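Local coordinates for protein lysine/ornithine decarboxylase (Vibrio vulnificus, PDB 2PLJ) that decarboxylates lysine and ornithine to the diamines cadaverine and putrescine, using pyridoxal phosphate bound in a beta/alpha-barrel domain, at residues V147-F159 with V196-K209. Sequence-based numbering, arbitrary orientation.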
loop_
_atom_site.group_PDB
_atom_site.type_symbol
_atom_site.label_atom_id
_atom_site.label_comp_id
_atom_site.label_asym_id
_atom_site.label_seq_id
_atom_site.Cartn_x
_atom_site.Cartn_y
_atom_site.Cartn_z
ATOM N N VAL A 147 -4.793 -29.830 -0.671
ATOM C CA VAL A 147 -3.512 -29.808 0.023
ATOM C C VAL A 147 -3.433 -28.468 0.776
ATOM O O VAL A 147 -3.609 -27.384 0.164
ATOM C CB VAL A 147 -2.297 -29.909 -0.948
ATOM C CG1 VAL A 147 -0.942 -29.848 -0.162
ATOM C CG2 VAL A 147 -2.351 -31.210 -1.778
ATOM N N PHE A 148 -3.168 -28.542 2.083
ATOM C CA PHE A 148 -3.119 -27.346 2.942
ATOM C C PHE A 148 -1.886 -27.441 3.824
ATOM O O PHE A 148 -1.295 -28.523 3.950
ATOM C CB PHE A 148 -4.354 -27.239 3.833
ATOM C CG PHE A 148 -5.629 -27.043 3.060
ATOM C CD1 PHE A 148 -6.050 -25.743 2.711
ATOM C CD2 PHE A 148 -6.385 -28.147 2.650
ATOM C CE1 PHE A 148 -7.202 -25.535 1.960
ATOM C CE2 PHE A 148 -7.553 -27.965 1.916
ATOM C CZ PHE A 148 -7.969 -26.665 1.553
ATOM N N VAL A 149 -1.533 -26.318 4.448
ATOM C CA VAL A 149 -0.365 -26.268 5.323
ATOM C C VAL A 149 -0.825 -26.046 6.757
ATOM O O VAL A 149 -1.768 -25.256 7.004
ATOM C CB VAL A 149 0.576 -25.081 4.902
ATOM C CG1 VAL A 149 1.576 -24.712 6.048
ATOM C CG2 VAL A 149 1.289 -25.366 3.561
ATOM N N VAL A 150 -0.156 -26.705 7.700
ATOM C CA VAL A 150 -0.307 -26.385 9.118
ATOM C C VAL A 150 1.057 -26.209 9.748
ATOM O O VAL A 150 2.024 -26.833 9.311
ATOM C CB VAL A 150 -1.138 -27.442 9.883
ATOM C CG1 VAL A 150 -2.548 -27.529 9.284
ATOM C CG2 VAL A 150 -0.438 -28.814 9.891
ATOM N N ASP A 151 1.131 -25.362 10.767
ATOM C CA ASP A 151 2.362 -25.251 11.561
ATOM C C ASP A 151 2.105 -25.258 13.071
ATOM O O ASP A 151 3.006 -24.952 13.879
ATOM C CB ASP A 151 3.172 -24.029 11.107
ATOM C CG ASP A 151 2.588 -22.689 11.597
ATOM O OD1 ASP A 151 1.569 -22.669 12.344
ATOM O OD2 ASP A 151 3.184 -21.653 11.221
ATOM N N ASN A 152 0.886 -25.618 13.460
ATOM C CA ASN A 152 0.558 -25.688 14.867
ATOM C C ASN A 152 -0.693 -26.543 15.122
ATOM O O ASN A 152 -1.463 -26.839 14.192
ATOM C CB ASN A 152 0.474 -24.269 15.477
ATOM C CG ASN A 152 -0.798 -23.538 15.089
ATOM O OD1 ASN A 152 -1.877 -23.891 15.565
ATOM N ND2 ASN A 152 -0.677 -22.499 14.254
ATOM N N LEU A 153 -0.869 -26.943 16.380
ATOM C CA LEU A 153 -1.943 -27.851 16.750
ATOM C C LEU A 153 -3.332 -27.215 16.656
ATOM O O LEU A 153 -4.318 -27.918 16.375
ATOM C CB LEU A 153 -1.688 -28.442 18.144
ATOM C CG LEU A 153 -0.556 -29.489 18.187
ATOM C CD1 LEU A 153 -0.201 -29.899 19.644
ATOM C CD2 LEU A 153 -0.893 -30.747 17.361
ATOM N N ASN A 154 -3.404 -25.906 16.892
ATOM C CA ASN A 154 -4.656 -25.147 16.786
ATOM C C ASN A 154 -5.160 -25.223 15.338
ATOM O O ASN A 154 -6.330 -25.477 15.080
ATOM C CB ASN A 154 -4.402 -23.706 17.233
ATOM C CG ASN A 154 -5.618 -22.794 17.082
ATOM O OD1 ASN A 154 -5.934 -22.317 15.980
ATOM N ND2 ASN A 154 -6.251 -22.468 18.213
ATOM N N GLU A 155 -4.251 -25.017 14.397
ATOM C CA GLU A 155 -4.570 -25.154 12.980
ATOM C C GLU A 155 -4.948 -26.605 12.618
ATOM O O GLU A 155 -5.927 -26.841 11.899
ATOM C CB GLU A 155 -3.410 -24.670 12.121
ATOM C CG GLU A 155 -3.818 -24.379 10.671
ATOM C CD GLU A 155 -4.630 -23.067 10.545
ATOM O OE1 GLU A 155 -4.726 -22.302 11.556
ATOM O OE2 GLU A 155 -5.165 -22.825 9.437
ATOM N N LEU A 156 -4.164 -27.561 13.102
ATOM C CA LEU A 156 -4.450 -28.973 12.815
ATOM C C LEU A 156 -5.900 -29.328 13.191
ATOM O O LEU A 156 -6.592 -30.033 12.438
ATOM C CB LEU A 156 -3.454 -29.887 13.562
ATOM C CG LEU A 156 -3.649 -31.383 13.262
ATOM C CD1 LEU A 156 -3.325 -31.690 11.791
ATOM C CD2 LEU A 156 -2.844 -32.242 14.255
ATOM N N GLU A 157 -6.353 -28.840 14.351
ATOM C CA GLU A 157 -7.707 -29.123 14.855
ATOM C C GLU A 157 -8.778 -28.722 13.834
ATOM O O GLU A 157 -9.830 -29.382 13.739
ATOM C CB GLU A 157 -7.940 -28.420 16.213
ATOM C CG GLU A 157 -9.261 -28.770 16.930
ATOM C CD GLU A 157 -10.481 -27.974 16.402
ATOM O OE1 GLU A 157 -10.327 -27.003 15.612
ATOM O OE2 GLU A 157 -11.619 -28.327 16.782
ATOM N N LYS A 158 -8.505 -27.651 13.075
ATOM C CA LYS A 158 -9.430 -27.138 12.063
ATOM C C LYS A 158 -9.744 -28.168 10.976
ATOM O O LYS A 158 -10.724 -28.005 10.237
ATOM C CB LYS A 158 -8.870 -25.862 11.409
ATOM C CG LYS A 158 -8.596 -24.784 12.423
ATOM C CD LYS A 158 -8.248 -23.471 11.717
ATOM C CE LYS A 158 -7.900 -22.404 12.759
ATOM N NZ LYS A 158 -7.224 -21.240 12.092
ATOM N N PHE A 159 -8.883 -29.182 10.852
ATOM C CA PHE A 159 -9.015 -30.197 9.794
ATOM C C PHE A 159 -9.724 -31.488 10.209
ATOM O O PHE A 159 -9.937 -32.392 9.378
ATOM C CB PHE A 159 -7.653 -30.499 9.142
ATOM C CG PHE A 159 -7.201 -29.382 8.248
ATOM C CD1 PHE A 159 -7.750 -29.257 6.977
ATOM C CD2 PHE A 159 -6.324 -28.396 8.735
ATOM C CE1 PHE A 159 -7.382 -28.176 6.145
ATOM C CE2 PHE A 159 -5.948 -27.321 7.939
ATOM C CZ PHE A 159 -6.471 -27.205 6.635
ATOM N N VAL A 196 5.325 -33.779 16.918
ATOM C CA VAL A 196 4.101 -33.752 17.742
ATOM C C VAL A 196 2.862 -33.554 16.858
ATOM O O VAL A 196 1.857 -34.247 17.010
ATOM C CB VAL A 196 4.163 -32.673 18.862
ATOM C CG1 VAL A 196 2.864 -32.624 19.637
ATOM C CG2 VAL A 196 5.326 -32.953 19.845
ATOM N N ILE A 197 2.955 -32.635 15.895
ATOM C CA ILE A 197 1.853 -32.430 14.959
ATOM C C ILE A 197 1.566 -33.704 14.144
ATOM O O ILE A 197 0.402 -34.089 13.946
ATOM C CB ILE A 197 2.141 -31.225 14.027
ATOM C CG1 ILE A 197 2.062 -29.919 14.832
ATOM C CG2 ILE A 197 1.140 -31.185 12.873
ATOM C CD1 ILE A 197 2.654 -28.693 14.106
ATOM N N ILE A 198 2.622 -34.377 13.708
ATOM C CA ILE A 198 2.480 -35.548 12.835
ATOM C C ILE A 198 1.882 -36.733 13.637
ATOM O O ILE A 198 0.960 -37.424 13.171
ATOM C CB ILE A 198 3.804 -35.893 12.123
ATOM C CG1 ILE A 198 4.157 -34.788 11.098
ATOM C CG2 ILE A 198 3.721 -37.259 11.409
ATOM C CD1 ILE A 198 5.569 -34.835 10.593
ATOM N N GLU A 199 2.379 -36.920 14.858
ATOM C CA GLU A 199 1.806 -37.929 15.750
ATOM C C GLU A 199 0.324 -37.652 16.083
ATOM O O GLU A 199 -0.488 -38.599 16.142
ATOM C CB GLU A 199 2.651 -38.090 17.019
ATOM C CG GLU A 199 2.508 -39.458 17.650
ATOM C CD GLU A 199 3.574 -39.744 18.710
ATOM O OE1 GLU A 199 4.701 -39.193 18.598
ATOM O OE2 GLU A 199 3.281 -40.522 19.648
ATOM N N THR A 200 -0.015 -36.372 16.297
ATOM C CA THR A 200 -1.398 -35.975 16.591
ATOM C C THR A 200 -2.308 -36.185 15.369
ATOM O O THR A 200 -3.449 -36.662 15.520
ATOM C CB THR A 200 -1.494 -34.530 17.147
ATOM O OG1 THR A 200 -0.642 -34.412 18.290
ATOM C CG2 THR A 200 -2.907 -34.190 17.577
ATOM N N ALA A 201 -1.795 -35.877 14.175
ATOM C CA ALA A 201 -2.548 -36.105 12.940
ATOM C C ALA A 201 -2.896 -37.594 12.806
ATOM O O ALA A 201 -4.002 -37.947 12.397
ATOM C CB ALA A 201 -1.744 -35.621 11.726
ATOM N N LYS A 202 -1.962 -38.473 13.171
ATOM C CA LYS A 202 -2.252 -39.918 13.110
ATOM C C LYS A 202 -3.396 -40.290 14.072
ATOM O O LYS A 202 -4.324 -41.015 13.692
ATOM C CB LYS A 202 -1.020 -40.777 13.399
ATOM C CG LYS A 202 -1.309 -42.275 13.159
ATOM C CD LYS A 202 -0.206 -43.167 13.667
ATOM C CE LYS A 202 -0.500 -44.635 13.349
ATOM N NZ LYS A 202 0.768 -45.429 13.292
ATOM N N GLU A 203 -3.327 -39.762 15.297
ATOM C CA GLU A 203 -4.362 -39.987 16.310
ATOM C C GLU A 203 -5.714 -39.526 15.779
ATOM O O GLU A 203 -6.718 -40.227 15.947
ATOM C CB GLU A 203 -4.026 -39.242 17.606
ATOM C CG GLU A 203 -2.882 -39.870 18.400
ATOM C CD GLU A 203 -2.283 -38.945 19.474
ATOM O OE1 GLU A 203 -2.840 -37.852 19.738
ATOM O OE2 GLU A 203 -1.241 -39.329 20.062
ATOM N N TRP A 204 -5.713 -38.381 15.095
ATOM C CA TRP A 204 -6.937 -37.759 14.583
ATOM C C TRP A 204 -7.351 -38.244 13.188
ATOM O O TRP A 204 -8.307 -37.730 12.615
ATOM C CB TRP A 204 -6.818 -36.220 14.614
ATOM C CG TRP A 204 -6.707 -35.646 16.008
ATOM C CD1 TRP A 204 -6.902 -36.306 17.208
ATOM C CD2 TRP A 204 -6.386 -34.293 16.344
ATOM N NE1 TRP A 204 -6.722 -35.434 18.259
ATOM C CE2 TRP A 204 -6.413 -34.190 17.755
ATOM C CE3 TRP A 204 -6.111 -33.145 15.584
ATOM C CZ2 TRP A 204 -6.151 -32.979 18.425
ATOM C CZ3 TRP A 204 -5.842 -31.943 16.248
ATOM C CH2 TRP A 204 -5.866 -31.871 17.661
ATOM N N ASN A 205 -6.654 -39.258 12.672
ATOM C CA ASN A 205 -6.857 -39.765 11.304
ATOM C C ASN A 205 -6.842 -38.673 10.219
ATOM O O ASN A 205 -7.708 -38.638 9.339
ATOM C CB ASN A 205 -8.129 -40.614 11.212
ATOM C CG ASN A 205 -8.070 -41.822 12.093
ATOM O OD1 ASN A 205 -7.056 -42.527 12.125
ATOM N ND2 ASN A 205 -9.154 -42.087 12.816
ATOM N N ILE A 206 -5.847 -37.796 10.308
ATOM C CA ILE A 206 -5.642 -36.718 9.314
ATOM C C ILE A 206 -4.358 -37.042 8.572
ATOM O O ILE A 206 -3.327 -37.256 9.202
ATOM C CB ILE A 206 -5.554 -35.314 9.967
ATOM C CG1 ILE A 206 -6.869 -34.981 10.699
ATOM C CG2 ILE A 206 -5.113 -34.234 8.904
ATOM C CD1 ILE A 206 -6.765 -33.762 11.658
ATOM N N ARG A 207 -4.437 -37.105 7.240
ATOM C CA ARG A 207 -3.296 -37.470 6.403
ATOM C C ARG A 207 -2.260 -36.350 6.348
ATOM O O ARG A 207 -2.604 -35.184 6.110
ATOM C CB ARG A 207 -3.767 -37.799 4.982
ATOM C CG ARG A 207 -2.619 -37.997 3.974
ATOM C CD ARG A 207 -3.084 -38.560 2.624
ATOM N NE ARG A 207 -2.043 -38.379 1.605
ATOM C CZ ARG A 207 -0.976 -39.169 1.473
ATOM N NH1 ARG A 207 -0.810 -40.215 2.282
ATOM N NH2 ARG A 207 -0.073 -38.914 0.531
ATOM N N ILE A 208 -1.002 -36.728 6.550
ATOM C CA ILE A 208 0.116 -35.800 6.346
ATOM C C ILE A 208 0.791 -36.141 5.010
ATOM O O ILE A 208 1.314 -37.265 4.832
ATOM C CB ILE A 208 1.142 -35.858 7.517
ATOM C CG1 ILE A 208 0.484 -35.511 8.878
ATOM C CG2 ILE A 208 2.351 -34.949 7.210
ATOM C CD1 ILE A 208 -0.251 -34.166 8.932
ATOM N N LYS A 209 0.767 -35.179 4.089
ATOM C CA LYS A 209 1.410 -35.282 2.775
ATOM C C LYS A 209 2.932 -35.180 2.928
ATOM O O LYS A 209 3.673 -35.900 2.278
ATOM C CB LYS A 209 0.918 -34.169 1.850
ATOM C CG LYS A 209 1.409 -34.322 0.419
ATOM C CD LYS A 209 0.852 -33.233 -0.495
ATOM C CE LYS A 209 1.317 -33.443 -1.944
ATOM N NZ LYS A 209 0.586 -34.597 -2.562
#
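L156 meets the end of helix 196-203 and the two residues W204 and I206 beyond it, its CG trans to the main-chain N (chi1 -177°), a torsion that turns the isobutyl group toward them. Its two methyls have different neighbours. CD2 lies 3.6 Å from W204 CZ3, meeting the indole obliquely, while the L156 and I206 side chains slide past each other in opposite senses, bringing L156 CD1 to 4.0 Å from I206 CD1. T200 CG2 rides 3.4 Å above the centre of one face of the W204 ring, and L153 O lies near the plane at the edge; K160 adds a cation-pi contact to the same ring. One turn earlier on helix 153-157, L153 crosses T200 at about a right angle, and L153 CD2 lies 3.8 Å from T200 OG1. The T200 hydroxyl gives its hydrogen to V196 O, 2.8 Å from OG1. I197 CD1 lies 3.6 Å from N152 N, at the turn from strand 147-150 into helix 153-157. The helices run nearly parallel, 23° apart, as neighbouring helices round a beta/alpha barrel do, and L168 of the intervening strand 167-171 backs both L156 and I206. Apolar packing thus joins successive helices on the barrel's exterior, at the price of burying N152 N without a polar partner.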